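PDB 4UUC: ankyrin repeat and SOCS box protein 11 from Homo sapiens, which acts, through a SOCS box and the ankyrin repeat domain present here, as substrate-recognition subunit of a cullin-5 ubiquitin ligase that marks BIK and other proteins for degradation. Local coordinates for residues R115-E119 and D149-L154; V126-H130 and L157-H163; A109-G113 and Y145-C150; A174-V180 and S212-L217; N36-H42 and T67-P73. All coordinates share one frame. Residues are numbered along the deposited sequence.

Interaction 1: R115-E119 and D149-L154; sequences RECME and DCVKKL
Both segments are helical, 115-119 on helix 115-123 and 149-154 on helix 148-156; their axes run nearly parallel, 10.4 Å apart at closest approach with a crossing angle of -24°. The register is set by Arg115 and Cys150, whose CA atoms lie 5.7 Å apart. Apolar packing fills the inner side. Met118 (t, t, p) brings SD to 3.7 Å from Leu154 CG and 4.2 Å from Cys150 SG, and its CE rests 4.0 Å from Lys153 CG; Arg115 CB lies 3.9 Å from Cys150 SG. These are the second helices of ankyrin repeats 4 and 5, stacked as successive repeats are, with Met118 also reaching Ile106 and Val110 on the first helix of its repeat. A salt-bridge network of Arg115, Glu119 and Lys153 lines the outer edge. Arg115 (t, t, p) folds over its own helix so that NH1 meets Glu119 OE2 at 2.5 Å, a hydrogen-bonded salt bridge, while OE1 of Glu119 (m, t) makes a long one, 3.8 Å, to NZ of Lys153 (t, p, t, t). One water accepts from Arg115 NE (2.7 Å) and donates to Asp149 OD2 (2.9 Å); nearby Arg115 CD lies 3.9 Å from Asp149 CB.

Interaction 2: V126-H130 and L157-H163; sequences VNIDH and LGASVDH
Neither segment is regular secondary structure: residues 126-130 come after helix 115-123, and residues 157-163 lie at the end of helix 148-156 and beyond it. Ile128 and Ala159 are nearest in register, their CA atoms 5.9 Å apart. Asn127 opens a type I turn closed by His130 N to Asn127 O at 3.0 Å, and its OD1 takes the amide of Asp129 (N to OD1 3.0 Å), an Asx turn. Ile128, t at both chi angles, extends CD1 to 3.5 Å from Leu157 CB and 4.0 Å from Ala159 CB; Leu154 and Leu122 also border this apolar patch. Beside it, Gly158 has phi 101° in a Schellman motif that ends helix 148-156. Asp129, chi1 m, supplies the polar core: OD1 accepts from Ser160 N at 2.9 Å (163°). One water lies within hydrogen-bonding distance of Asp129 OD1 (2.9 Å) and Ser160 O (2.8 Å); another donates to Asp129 OD2 (2.5 Å) and Gly158 O (2.6 Å). Asp129 O also lies 3.5 Å from CE1 of His163, whose NE2 is hydrogen-bonded to Glu131 OE1. The second segment ends in its own type I turn, Ser160 to His163, so equivalent turns of ankyrin repeats 4 and 5 stand side by side. A single carboxylate therefore joins the two turns: it accepts the Ser160 amide directly, reaches Gly158 O through a donating water, and has a second water between OD1 and Ser160 O.

Interaction 3: A109-G113 and Y145-C150; sequences AVKRG and YQRVDC
Lys111, fully extended with all four chi angles t, lays its CG over one face of the Tyr145 ring, 3.8 Å from the centroid and 14° off the normal, a CH-pi contact. Its CE reaches 3.4 Å from Tyr145 OH, and a water hydrogen-bonds both tips, 3.2 Å from Lys111 NZ and 2.9 Å from Tyr145 OH. Tyr145 (chi1 m) is the first residue to leave the helix before it, and its CA lies 6.1 Å from that of Lys111. Arg147 occupies the N-cap position of helix 148-156 and centres an inverse gamma turn. The contact thus joins the end of the first helix of ankyrin repeat 4 to the tight turn between the paired antiparallel helices of repeat 5. Helix 105-111 terminates in a Schellman motif at Gly113, with phi 76° and Gly113 N bonded to Val110 O at 2.9 Å. Arg147, m at chi1 and chi2 and t at chi3, curls over this end: NE and NH2 both donate to Lys111 O, each at 2.9 Å, while the guanidinium face lies over Arg112 C and Gly113 N. Its CG sits 3.3 Å from Val110 O. The Gly113 and Arg147 CA atoms are 5.7 Å apart. Deeper in, Cys150 SG approaches Gly113 CA at 4.3 Å, and Cys150 CB meets Val110 CG1 at 4.5 Å.

Interaction 4: A174-V180 and S212-L217; sequences AARQSNV and SVEQAL
At the C-terminal end of the ankyrin stack, the turn between the two helices of repeat 6 packs against helix 212-220, much as one repeat packs on the next, consistent with a further repeat-like helix pair. Segment 174-180 runs from the end of the first helix through a loop at Gln177-Ser178 and starts the next helix at Val180, with Asn179 as N-cap. Segment 212-217 is helical throughout. Val180 and Val213 are nearest in register, with CA atoms 5.2 Å apart. Val213, chi1 t (164°), is the centre of the contact: its CG2 packs on the turn backbone, 3.5 Å from Gln177 O, 3.6 Å from Ser178 C and 3.7 Å from Asn179 N, while CG1 lies 3.8 Å from Ala175 O and 4.2 Å from Ala174 O. Val180 is also t (167°), so that CG2 faces Ser212 and Val213, and CG1 Ala216. CG2 lies 3.6 Å from Ser212 O, 3.7 Å from Ser212 CB and 4.4 Å from Val213 CG2; CG1 lies 4.1 Å from Ala216 CB. Asn179 has chi1 t and a CA-to-CB bond directed away from helix 212-220; its OD1 caps Val182 N. Gln177 (m, m) starts sideways and its end leads away, with NE2 bonded to Ala173 O. No hydrogen bond joins the segments. Leu217, with chi1 m and chi2 t, swings its end back toward repeat 6 and places CD1 4.0 Å from Ala175 CB.

Interaction 5: N36-H42 and T67-P73; sequences NRVSSLH and TVHGATP
This contact pairs the loop and TPLH-like helix start of ankyrin repeat 2, here Ser39-Ser40-Leu41-His42, with the Thr72-Pro73 start of the first helix of repeat 3. Thr67 to Gly70 form a type I turn, the tip of the hairpin-like loop between repeats; Thr67 N bonds Ala71 O (2.9 Å) and Thr67 OG1 accepts from Ala71 N (3.1 Å). Val68 N donates to Asn36 O across the segments (3.0 Å, 170°). CA atoms pair as Arg37 with Thr67 (4.7 Å) and His42 with Pro73 (4.8 Å). His42, chi1 m, accepts Ser39 N at ND1 (3.1 Å), while Ser39 OG (chi1 p) takes His42 N at 3.2 Å: a capping box. Thr67 CG2 sits over the imidazole face, 3.6 Å from the centroid, a CH-pi contact. Leu41 CD2 meets Pro73 CG at 3.8 Å. His42 NE2 donates to Gly65 O and weakly to Ala71 O (3.2 Å). With ND1 accepting and NE2 donating, the ring ties the cap of its helix to the loop that leads into the next repeat.

From the N terminus, interaction 5 comes first and closes the loop from repeat 2 to repeat 3 before any other contact opens. Interactions 3 and 1 then start in succession on the two helices of repeat 4 and end on overlapping residues of repeat 5, sharing Asp149 and Cys150; Met118 and Val110 pack between them. Interaction 2 crosses both, opening in the loop after helix 115-123 and closing beyond helix 148-156, where Leu154 O meets Ala159 N. Together these three tie repeats 4 and 5 at helices and loops. Interaction 4 follows in series, joining repeat 6 to helix 212-220, and touches interaction 3 through Gln146 and Ser178. Its centre lies about 38 Å from that of interaction 5.

Interaction 1: R115-E119 and D149-L154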
# COMPACT_ATOMS: atom_id res chain seq x y z
N ARG A 115 3.60 7.58 -0.16
CA ARG A 115 2.72 8.28 -1.08
C ARG A 115 3.19 8.22 -2.53
O ARG A 115 2.37 8.08 -3.44
CB ARG A 115 2.57 9.74 -0.65
CG ARG A 115 1.57 10.52 -1.50
CD ARG A 115 1.57 11.99 -1.13
NE ARG A 115 2.92 12.50 -0.93
CZ ARG A 115 3.82 12.65 -1.90
NH1 ARG A 115 3.51 12.34 -3.15
NH2 ARG A 115 5.02 13.12 -1.62
N GLU A 116 4.49 8.36 -2.76
CA GLU A 116 5.00 8.34 -4.13
C GLU A 116 4.75 6.98 -4.78
O GLU A 116 4.34 6.91 -5.94
CB GLU A 116 6.49 8.68 -4.18
CG GLU A 116 7.04 8.70 -5.61
CD GLU A 116 8.43 9.29 -5.73
OE1 GLU A 116 9.07 9.57 -4.69
OE2 GLU A 116 8.90 9.47 -6.87
N CYS A 117 5.01 5.90 -4.05
CA CYS A 117 4.73 4.56 -4.55
C CYS A 117 3.24 4.41 -4.91
O CYS A 117 2.89 3.83 -5.94
CB CYS A 117 5.14 3.50 -3.52
SG CYS A 117 6.94 3.38 -3.29
N MET A 118 2.37 4.95 -4.05
CA MET A 118 0.93 4.95 -4.31
C MET A 118 0.62 5.65 -5.64
O MET A 118 -0.11 5.11 -6.47
CB MET A 118 0.20 5.64 -3.16
CG MET A 118 -1.32 5.64 -3.26
SD MET A 118 -2.10 6.82 -2.11
CE MET A 118 -1.68 8.38 -2.89
N GLU A 119 1.18 6.84 -5.83
CA GLU A 119 0.89 7.63 -7.02
C GLU A 119 1.37 6.94 -8.29
O GLU A 119 0.69 6.98 -9.31
CB GLU A 119 1.53 9.01 -6.91
CG GLU A 119 0.87 9.88 -5.85
CD GLU A 119 1.38 11.31 -5.87
OE1 GLU A 119 1.49 11.89 -6.97
OE2 GLU A 119 1.65 11.86 -4.78
N ASP A 149 -1.28 12.97 3.99
CA ASP A 149 -0.91 13.30 2.61
C ASP A 149 -1.53 12.31 1.62
O ASP A 149 -1.94 12.70 0.53
CB ASP A 149 0.62 13.31 2.45
CG ASP A 149 1.28 14.46 3.19
OD1 ASP A 149 0.59 15.47 3.49
OD2 ASP A 149 2.49 14.36 3.47
N CYS A 150 -1.59 11.04 1.99
CA CYS A 150 -2.21 10.03 1.14
C CYS A 150 -3.72 10.25 1.02
O CYS A 150 -4.29 10.10 -0.06
CB CYS A 150 -1.93 8.62 1.67
SG CYS A 150 -0.23 8.07 1.42
N VAL A 151 -4.35 10.60 2.13
CA VAL A 151 -5.78 10.91 2.14
C VAL A 151 -6.05 12.08 1.19
O VAL A 151 -6.93 12.01 0.35
CB VAL A 151 -6.29 11.25 3.56
CG1 VAL A 151 -7.70 11.83 3.53
CG2 VAL A 151 -6.25 10.01 4.45
N LYS A 152 -5.27 13.15 1.34
CA LYS A 152 -5.45 14.34 0.52
C LYS A 152 -5.30 14.03 -0.96
O LYS A 152 -6.15 14.41 -1.78
CB LYS A 152 -4.47 15.43 0.93
CG LYS A 152 -4.62 16.72 0.13
CD LYS A 152 -3.85 17.86 0.78
CE LYS A 152 -4.10 19.17 0.05
NZ LYS A 152 -3.45 19.20 -1.29
N LYS A 153 -4.23 13.32 -1.31
CA LYS A 153 -3.95 12.99 -2.70
C LYS A 153 -5.02 12.09 -3.31
O LYS A 153 -5.46 12.30 -4.44
CB LYS A 153 -2.58 12.32 -2.82
CG LYS A 153 -2.08 12.15 -4.24
CD LYS A 153 -1.68 13.49 -4.85
CE LYS A 153 -1.53 13.40 -6.36
NZ LYS A 153 -1.11 14.70 -6.96
N LEU A 154 -5.44 11.06 -2.57
CA LEU A 154 -6.48 10.15 -3.04
C LEU A 154 -7.79 10.87 -3.32
O LEU A 154 -8.44 10.62 -4.34
CB LEU A 154 -6.70 9.03 -2.02
CG LEU A 154 -5.61 7.95 -2.00
CD1 LEU A 154 -5.69 7.12 -0.72
CD2 LEU A 154 -5.70 7.06 -3.23
O HOH W 1 3.64 12.44 1.69

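Interaction 2: V126-H130 and L157-H163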
# COMPACT_ATOMS: atom_id res chain seq x y z
N VAL A 126 -3.91 1.21 -11.54
CA VAL A 126 -4.53 0.49 -10.44
C VAL A 126 -5.82 1.23 -10.07
O VAL A 126 -5.83 2.45 -9.99
CB VAL A 126 -3.59 0.39 -9.21
CG1 VAL A 126 -4.33 -0.21 -8.01
CG2 VAL A 126 -2.35 -0.44 -9.54
N ASN A 127 -6.90 0.48 -9.86
CA ASN A 127 -8.19 1.06 -9.48
C ASN A 127 -8.08 1.84 -8.17
O ASN A 127 -7.79 1.27 -7.12
CB ASN A 127 -9.24 -0.04 -9.36
CG ASN A 127 -10.60 0.48 -8.92
OD1 ASN A 127 -10.87 1.68 -8.97
ND2 ASN A 127 -11.48 -0.43 -8.51
N ILE A 128 -8.31 3.14 -8.23
CA ILE A 128 -8.18 3.99 -7.05
C ILE A 128 -9.16 3.56 -5.95
O ILE A 128 -8.91 3.81 -4.77
CB ILE A 128 -8.40 5.48 -7.41
CG1 ILE A 128 -7.91 6.37 -6.26
CG2 ILE A 128 -9.86 5.75 -7.75
CD1 ILE A 128 -7.76 7.84 -6.66
N ASP A 129 -10.26 2.92 -6.34
CA ASP A 129 -11.27 2.45 -5.40
C ASP A 129 -11.22 0.93 -5.20
O ASP A 129 -12.23 0.32 -4.88
CB ASP A 129 -12.67 2.85 -5.87
CG ASP A 129 -12.87 4.35 -5.93
OD1 ASP A 129 -12.46 5.06 -4.99
OD2 ASP A 129 -13.45 4.82 -6.93
N HIS A 130 -10.05 0.33 -5.39
CA HIS A 130 -9.92 -1.12 -5.26
C HIS A 130 -10.14 -1.57 -3.83
O HIS A 130 -9.29 -1.36 -2.97
CB HIS A 130 -8.53 -1.57 -5.73
CG HIS A 130 -8.34 -3.06 -5.69
ND1 HIS A 130 -7.10 -3.65 -5.63
CD2 HIS A 130 -9.24 -4.07 -5.69
CE1 HIS A 130 -7.24 -4.96 -5.60
NE2 HIS A 130 -8.53 -5.25 -5.64
N LEU A 157 -7.54 12.95 -6.43
CA LEU A 157 -7.53 12.12 -7.64
C LEU A 157 -8.90 11.49 -7.92
O LEU A 157 -9.08 10.81 -8.92
CB LEU A 157 -6.47 11.02 -7.51
CG LEU A 157 -5.01 11.49 -7.58
CD1 LEU A 157 -4.06 10.35 -7.24
CD2 LEU A 157 -4.68 12.06 -8.95
N GLY A 158 -9.85 11.71 -7.02
CA GLY A 158 -11.23 11.31 -7.24
C GLY A 158 -11.67 10.03 -6.56
O GLY A 158 -12.66 9.42 -6.96
N ALA A 159 -10.95 9.63 -5.52
CA ALA A 159 -11.34 8.46 -4.73
C ALA A 159 -12.73 8.64 -4.14
O ALA A 159 -13.06 9.71 -3.64
CB ALA A 159 -10.32 8.21 -3.63
N SER A 160 -13.55 7.60 -4.21
CA SER A 160 -14.90 7.65 -3.65
C SER A 160 -14.84 7.82 -2.14
O SER A 160 -14.37 6.93 -1.42
CB SER A 160 -15.68 6.38 -4.01
OG SER A 160 -17.00 6.44 -3.49
N VAL A 161 -15.32 8.96 -1.66
CA VAL A 161 -15.14 9.34 -0.26
C VAL A 161 -15.78 8.37 0.73
O VAL A 161 -15.26 8.18 1.83
CB VAL A 161 -15.70 10.77 -0.01
CG1 VAL A 161 -17.21 10.81 -0.17
CG2 VAL A 161 -15.28 11.28 1.37
N ASP A 162 -16.90 7.74 0.36
CA ASP A 162 -17.63 6.87 1.27
C ASP A 162 -17.31 5.38 1.08
O ASP A 162 -17.82 4.54 1.82
CB ASP A 162 -19.14 7.09 1.12
CG ASP A 162 -19.61 8.42 1.69
OD1 ASP A 162 -19.12 8.83 2.76
OD2 ASP A 162 -20.48 9.06 1.05
N HIS A 163 -16.46 5.06 0.11
CA HIS A 163 -16.11 3.67 -0.17
C HIS A 163 -14.97 3.20 0.74
O HIS A 163 -13.84 3.67 0.61
CB HIS A 163 -15.73 3.51 -1.64
CG HIS A 163 -15.68 2.09 -2.11
ND1 HIS A 163 -15.54 1.75 -3.44
CD2 HIS A 163 -15.73 0.92 -1.43
CE1 HIS A 163 -15.51 0.44 -3.55
NE2 HIS A 163 -15.63 -0.09 -2.35
O HOH W 2 -12.50 4.90 -2.07
O HOH W 3 -13.60 7.19 -7.80

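Interaction 3: A109-G113 and Y145-C150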
# COMPACT_ATOMS: atom_id res chain seq x y z
N ALA A 109 1.51 0.01 0.45
CA ALA A 109 2.17 1.31 0.28
C ALA A 109 1.45 2.38 1.09
O ALA A 109 2.09 3.16 1.81
CB ALA A 109 2.21 1.71 -1.19
N VAL A 110 0.12 2.42 0.99
CA VAL A 110 -0.67 3.41 1.70
C VAL A 110 -0.56 3.20 3.21
O VAL A 110 -0.34 4.16 3.95
CB VAL A 110 -2.16 3.37 1.29
CG1 VAL A 110 -3.00 4.28 2.18
CG2 VAL A 110 -2.30 3.78 -0.17
N LYS A 111 -0.69 1.96 3.66
CA LYS A 111 -0.55 1.65 5.08
C LYS A 111 0.73 2.24 5.67
O LYS A 111 0.72 2.81 6.77
CB LYS A 111 -0.57 0.13 5.30
CG LYS A 111 -0.31 -0.30 6.73
CD LYS A 111 -0.45 -1.81 6.88
CE LYS A 111 -0.14 -2.27 8.29
NZ LYS A 111 -0.40 -3.73 8.46
N ARG A 112 1.83 2.13 4.93
CA ARG A 112 3.13 2.60 5.39
C ARG A 112 3.39 4.08 5.09
O ARG A 112 4.44 4.61 5.46
CB ARG A 112 4.23 1.75 4.77
CG ARG A 112 4.23 0.31 5.24
CD ARG A 112 5.26 -0.52 4.51
NE ARG A 112 5.27 -1.91 4.96
CZ ARG A 112 6.27 -2.50 5.62
NH1 ARG A 112 7.39 -1.84 5.91
NH2 ARG A 112 6.15 -3.77 5.98
N GLY A 113 2.44 4.73 4.43
CA GLY A 113 2.56 6.15 4.12
C GLY A 113 3.50 6.44 2.97
O GLY A 113 4.05 7.54 2.87
N TYR A 145 -4.65 4.48 9.13
CA TYR A 145 -3.27 4.70 9.58
C TYR A 145 -2.83 6.17 9.60
O TYR A 145 -1.65 6.47 9.71
CB TYR A 145 -2.33 3.86 8.72
CG TYR A 145 -2.51 2.39 9.02
CD1 TYR A 145 -1.92 1.82 10.14
CD2 TYR A 145 -3.31 1.59 8.22
CE1 TYR A 145 -2.10 0.49 10.44
CE2 TYR A 145 -3.50 0.25 8.52
CZ TYR A 145 -2.89 -0.29 9.63
OH TYR A 145 -3.06 -1.63 9.94
N GLN A 146 -3.81 7.07 9.51
CA GLN A 146 -3.57 8.51 9.71
C GLN A 146 -2.58 9.09 8.70
O GLN A 146 -1.77 9.95 9.04
CB GLN A 146 -3.07 8.77 11.13
CG GLN A 146 -3.96 8.18 12.22
CD GLN A 146 -3.49 8.55 13.62
OE1 GLN A 146 -4.17 9.26 14.35
NE2 GLN A 146 -2.32 8.05 14.00
N ARG A 147 -2.66 8.63 7.46
CA ARG A 147 -1.76 9.08 6.40
C ARG A 147 -2.35 10.30 5.70
O ARG A 147 -2.99 10.17 4.65
CB ARG A 147 -1.50 7.95 5.41
CG ARG A 147 -0.99 6.67 6.06
CD ARG A 147 0.28 6.91 6.87
NE ARG A 147 0.87 5.65 7.34
CZ ARG A 147 1.87 5.58 8.21
NH1 ARG A 147 2.41 6.69 8.70
NH2 ARG A 147 2.34 4.40 8.59
N VAL A 148 -2.15 11.47 6.29
CA VAL A 148 -2.83 12.68 5.85
C VAL A 148 -2.55 13.01 4.38
O VAL A 148 -3.47 13.30 3.62
CB VAL A 148 -2.43 13.90 6.70
CG1 VAL A 148 -3.28 15.11 6.33
CG2 VAL A 148 -2.56 13.59 8.18
N ASP A 149 -1.28 12.97 3.99
CA ASP A 149 -0.91 13.30 2.61
C ASP A 149 -1.53 12.31 1.62
O ASP A 149 -1.94 12.70 0.53
CB ASP A 149 0.62 13.31 2.45
CG ASP A 149 1.28 14.46 3.19
OD1 ASP A 149 0.59 15.47 3.49
OD2 ASP A 149 2.49 14.36 3.47
N CYS A 150 -1.59 11.04 1.99
CA CYS A 150 -2.21 10.03 1.14
C CYS A 150 -3.72 10.25 1.02
O CYS A 150 -4.29 10.10 -0.06
CB CYS A 150 -1.93 8.62 1.67
SG CYS A 150 -0.23 8.07 1.42
O HOH W 4 -3.57 -3.69 7.90

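Interaction 4: A174-V180 and S212-L217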
# COMPACT_ATOMS: atom_id res chain seq x y z
N ALA A 174 -11.52 6.83 10.31
CA ALA A 174 -10.87 8.03 10.81
C ALA A 174 -11.35 8.39 12.22
O ALA A 174 -10.58 8.89 13.04
CB ALA A 174 -11.11 9.20 9.85
N ALA A 175 -12.62 8.11 12.49
CA ALA A 175 -13.22 8.43 13.79
C ALA A 175 -12.60 7.62 14.92
O ALA A 175 -12.59 8.06 16.07
CB ALA A 175 -14.72 8.18 13.74
N ARG A 176 -12.08 6.43 14.60
CA ARG A 176 -11.44 5.58 15.59
C ARG A 176 -10.00 5.99 15.87
O ARG A 176 -9.39 5.51 16.83
CB ARG A 176 -11.46 4.12 15.14
CG ARG A 176 -12.83 3.51 15.04
CD ARG A 176 -12.72 2.00 14.90
NE ARG A 176 -13.98 1.38 14.53
CZ ARG A 176 -14.42 1.25 13.28
NH1 ARG A 176 -13.71 1.71 12.26
NH2 ARG A 176 -15.59 0.66 13.04
N GLN A 177 -9.45 6.85 15.02
CA GLN A 177 -8.07 7.31 15.17
C GLN A 177 -8.03 8.68 15.84
O GLN A 177 -9.00 9.10 16.47
CB GLN A 177 -7.35 7.36 13.82
CG GLN A 177 -7.56 6.15 12.93
CD GLN A 177 -7.36 4.83 13.65
OE1 GLN A 177 -6.48 4.70 14.50
NE2 GLN A 177 -8.18 3.84 13.30
N SER A 178 -6.90 9.38 15.70
CA SER A 178 -6.66 10.62 16.43
C SER A 178 -6.26 11.80 15.53
O SER A 178 -5.69 12.78 16.01
CB SER A 178 -5.55 10.39 17.47
OG SER A 178 -5.93 9.37 18.38
N ASN A 179 -6.58 11.71 14.24
CA ASN A 179 -6.20 12.74 13.28
C ASN A 179 -7.36 13.61 12.83
O ASN A 179 -8.23 13.16 12.08
CB ASN A 179 -5.53 12.13 12.06
CG ASN A 179 -4.76 13.15 11.25
OD1 ASN A 179 -5.36 13.95 10.52
ND2 ASN A 179 -3.44 13.15 11.37
N VAL A 180 -7.35 14.86 13.27
CA VAL A 180 -8.39 15.83 12.95
C VAL A 180 -8.34 16.27 11.49
O VAL A 180 -9.39 16.46 10.87
CB VAL A 180 -8.28 17.07 13.88
CG1 VAL A 180 -9.13 18.24 13.38
CG2 VAL A 180 -8.68 16.70 15.30
N SER A 212 -10.40 15.46 20.35
CA SER A 212 -10.35 16.45 19.28
C SER A 212 -11.05 15.93 18.03
O SER A 212 -11.68 16.69 17.31
CB SER A 212 -8.90 16.81 18.95
OG SER A 212 -8.28 17.43 20.06
N VAL A 213 -10.94 14.63 17.78
CA VAL A 213 -11.64 14.02 16.65
C VAL A 213 -13.15 14.12 16.85
O VAL A 213 -13.88 14.48 15.92
CB VAL A 213 -11.21 12.55 16.46
CG1 VAL A 213 -12.18 11.80 15.55
CG2 VAL A 213 -9.80 12.50 15.88
N GLU A 214 -13.62 13.83 18.05
CA GLU A 214 -15.04 13.97 18.35
C GLU A 214 -15.49 15.42 18.16
O GLU A 214 -16.56 15.67 17.61
CB GLU A 214 -15.36 13.54 19.79
CG GLU A 214 -16.85 13.60 20.09
CD GLU A 214 -17.18 13.36 21.55
OE1 GLU A 214 -16.79 14.19 22.39
OE2 GLU A 214 -17.83 12.33 21.85
N GLN A 215 -14.66 16.36 18.61
CA GLN A 215 -14.97 17.78 18.47
C GLN A 215 -15.14 18.13 17.00
O GLN A 215 -16.07 18.85 16.63
CB GLN A 215 -13.88 18.64 19.10
CG GLN A 215 -14.18 20.14 19.09
CD GLN A 215 -12.95 21.00 19.34
OE1 GLN A 215 -11.86 20.49 19.59
NE2 GLN A 215 -13.13 22.31 19.27
N ALA A 216 -14.23 17.63 16.16
CA ALA A 216 -14.27 17.91 14.73
C ALA A 216 -15.57 17.42 14.12
O ALA A 216 -16.21 18.13 13.34
CB ALA A 216 -13.08 17.27 14.04
N LEU A 217 -15.97 16.21 14.47
CA LEU A 217 -17.20 15.62 13.95
C LEU A 217 -18.42 16.41 14.41
O LEU A 217 -19.36 16.62 13.64
CB LEU A 217 -17.31 14.16 14.38
CG LEU A 217 -16.33 13.23 13.67
CD1 LEU A 217 -16.21 11.88 14.38
CD2 LEU A 217 -16.75 13.02 12.22

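Interaction 5: N36-H42 and T67-P73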
# COMPACT_ATOMS: atom_id res chain seq x y z
N ASN A 36 10.08 -21.18 0.91
CA ASN A 36 8.94 -20.27 0.87
C ASN A 36 8.82 -19.58 -0.49
O ASN A 36 8.07 -18.61 -0.64
CB ASN A 36 9.06 -19.22 1.98
CG ASN A 36 8.82 -19.80 3.37
OD1 ASN A 36 8.12 -20.80 3.53
ND2 ASN A 36 9.41 -19.18 4.38
N ARG A 37 9.56 -20.09 -1.47
CA ARG A 37 9.54 -19.58 -2.84
C ARG A 37 9.95 -18.11 -2.91
O ARG A 37 9.43 -17.35 -3.73
CB ARG A 37 8.16 -19.78 -3.46
CG ARG A 37 7.75 -21.24 -3.56
CD ARG A 37 6.59 -21.45 -4.52
NE ARG A 37 6.23 -22.86 -4.63
CZ ARG A 37 6.92 -23.75 -5.34
NH1 ARG A 37 8.01 -23.40 -6.00
NH2 ARG A 37 6.51 -25.02 -5.37
N VAL A 38 10.90 -17.73 -2.07
CA VAL A 38 11.48 -16.39 -2.10
C VAL A 38 12.72 -16.37 -2.98
O VAL A 38 13.65 -17.14 -2.77
CB VAL A 38 11.85 -15.91 -0.68
CG1 VAL A 38 12.45 -14.50 -0.72
CG2 VAL A 38 10.63 -15.94 0.23
N SER A 39 12.71 -15.48 -3.97
CA SER A 39 13.84 -15.29 -4.88
C SER A 39 14.74 -14.15 -4.39
O SER A 39 14.36 -13.38 -3.51
CB SER A 39 13.35 -14.99 -6.29
OG SER A 39 12.87 -13.66 -6.39
N SER A 40 15.92 -14.04 -4.99
CA SER A 40 16.82 -12.93 -4.69
C SER A 40 16.16 -11.59 -5.03
O SER A 40 16.37 -10.59 -4.34
CB SER A 40 18.13 -13.09 -5.44
OG SER A 40 18.85 -14.22 -4.96
N LEU A 41 15.36 -11.57 -6.10
CA LEU A 41 14.65 -10.35 -6.48
C LEU A 41 13.68 -9.92 -5.39
O LEU A 41 13.57 -8.73 -5.08
CB LEU A 41 13.91 -10.54 -7.80
CG LEU A 41 13.13 -9.31 -8.29
CD1 LEU A 41 14.06 -8.12 -8.51
CD2 LEU A 41 12.36 -9.63 -9.56
N HIS A 42 12.95 -10.89 -4.81
CA HIS A 42 12.07 -10.60 -3.68
C HIS A 42 12.84 -9.88 -2.57
O HIS A 42 12.37 -8.88 -2.03
CB HIS A 42 11.44 -11.88 -3.12
CG HIS A 42 10.28 -12.40 -3.91
ND1 HIS A 42 10.30 -13.63 -4.54
CD2 HIS A 42 9.06 -11.87 -4.15
CE1 HIS A 42 9.14 -13.83 -5.14
NE2 HIS A 42 8.37 -12.78 -4.92
N THR A 67 5.61 -15.64 -3.78
CA THR A 67 6.03 -16.44 -2.64
C THR A 67 4.87 -17.28 -2.12
O THR A 67 3.73 -17.09 -2.54
CB THR A 67 6.55 -15.57 -1.48
OG1 THR A 67 5.46 -14.88 -0.87
CG2 THR A 67 7.59 -14.55 -1.98
N VAL A 68 5.16 -18.19 -1.20
CA VAL A 68 4.13 -19.04 -0.60
C VAL A 68 3.05 -18.20 0.07
O VAL A 68 1.89 -18.61 0.14
CB VAL A 68 4.74 -20.01 0.43
CG1 VAL A 68 3.65 -20.75 1.21
CG2 VAL A 68 5.66 -21.01 -0.27
N HIS A 69 3.43 -17.02 0.56
CA HIS A 69 2.50 -16.15 1.27
C HIS A 69 1.83 -15.11 0.35
O HIS A 69 1.11 -14.23 0.83
CB HIS A 69 3.23 -15.44 2.41
CG HIS A 69 3.72 -16.38 3.47
ND1 HIS A 69 4.89 -16.17 4.16
CD2 HIS A 69 3.20 -17.53 3.96
CE1 HIS A 69 5.08 -17.15 5.03
NE2 HIS A 69 4.06 -17.99 4.92
N GLY A 70 2.07 -15.21 -0.95
CA GLY A 70 1.37 -14.39 -1.93
C GLY A 70 2.04 -13.06 -2.21
O GLY A 70 1.40 -12.13 -2.71
N ALA A 71 3.32 -12.95 -1.88
CA ALA A 71 4.06 -11.72 -2.10
C ALA A 71 4.76 -11.72 -3.45
O ALA A 71 5.36 -12.72 -3.85
CB ALA A 71 5.07 -11.51 -0.98
N THR A 72 4.65 -10.60 -4.15
CA THR A 72 5.37 -10.36 -5.40
C THR A 72 6.51 -9.38 -5.14
O THR A 72 6.54 -8.73 -4.09
CB THR A 72 4.45 -9.79 -6.49
OG1 THR A 72 3.86 -8.57 -6.02
CG2 THR A 72 3.34 -10.79 -6.83
N PRO A 73 7.46 -9.27 -6.08
CA PRO A 73 8.51 -8.25 -5.91
C PRO A 73 7.92 -6.86 -5.75
O PRO A 73 8.44 -6.06 -4.97
CB PRO A 73 9.32 -8.37 -7.20
CG PRO A 73 9.14 -9.81 -7.62
CD PRO A 73 7.74 -10.18 -7.21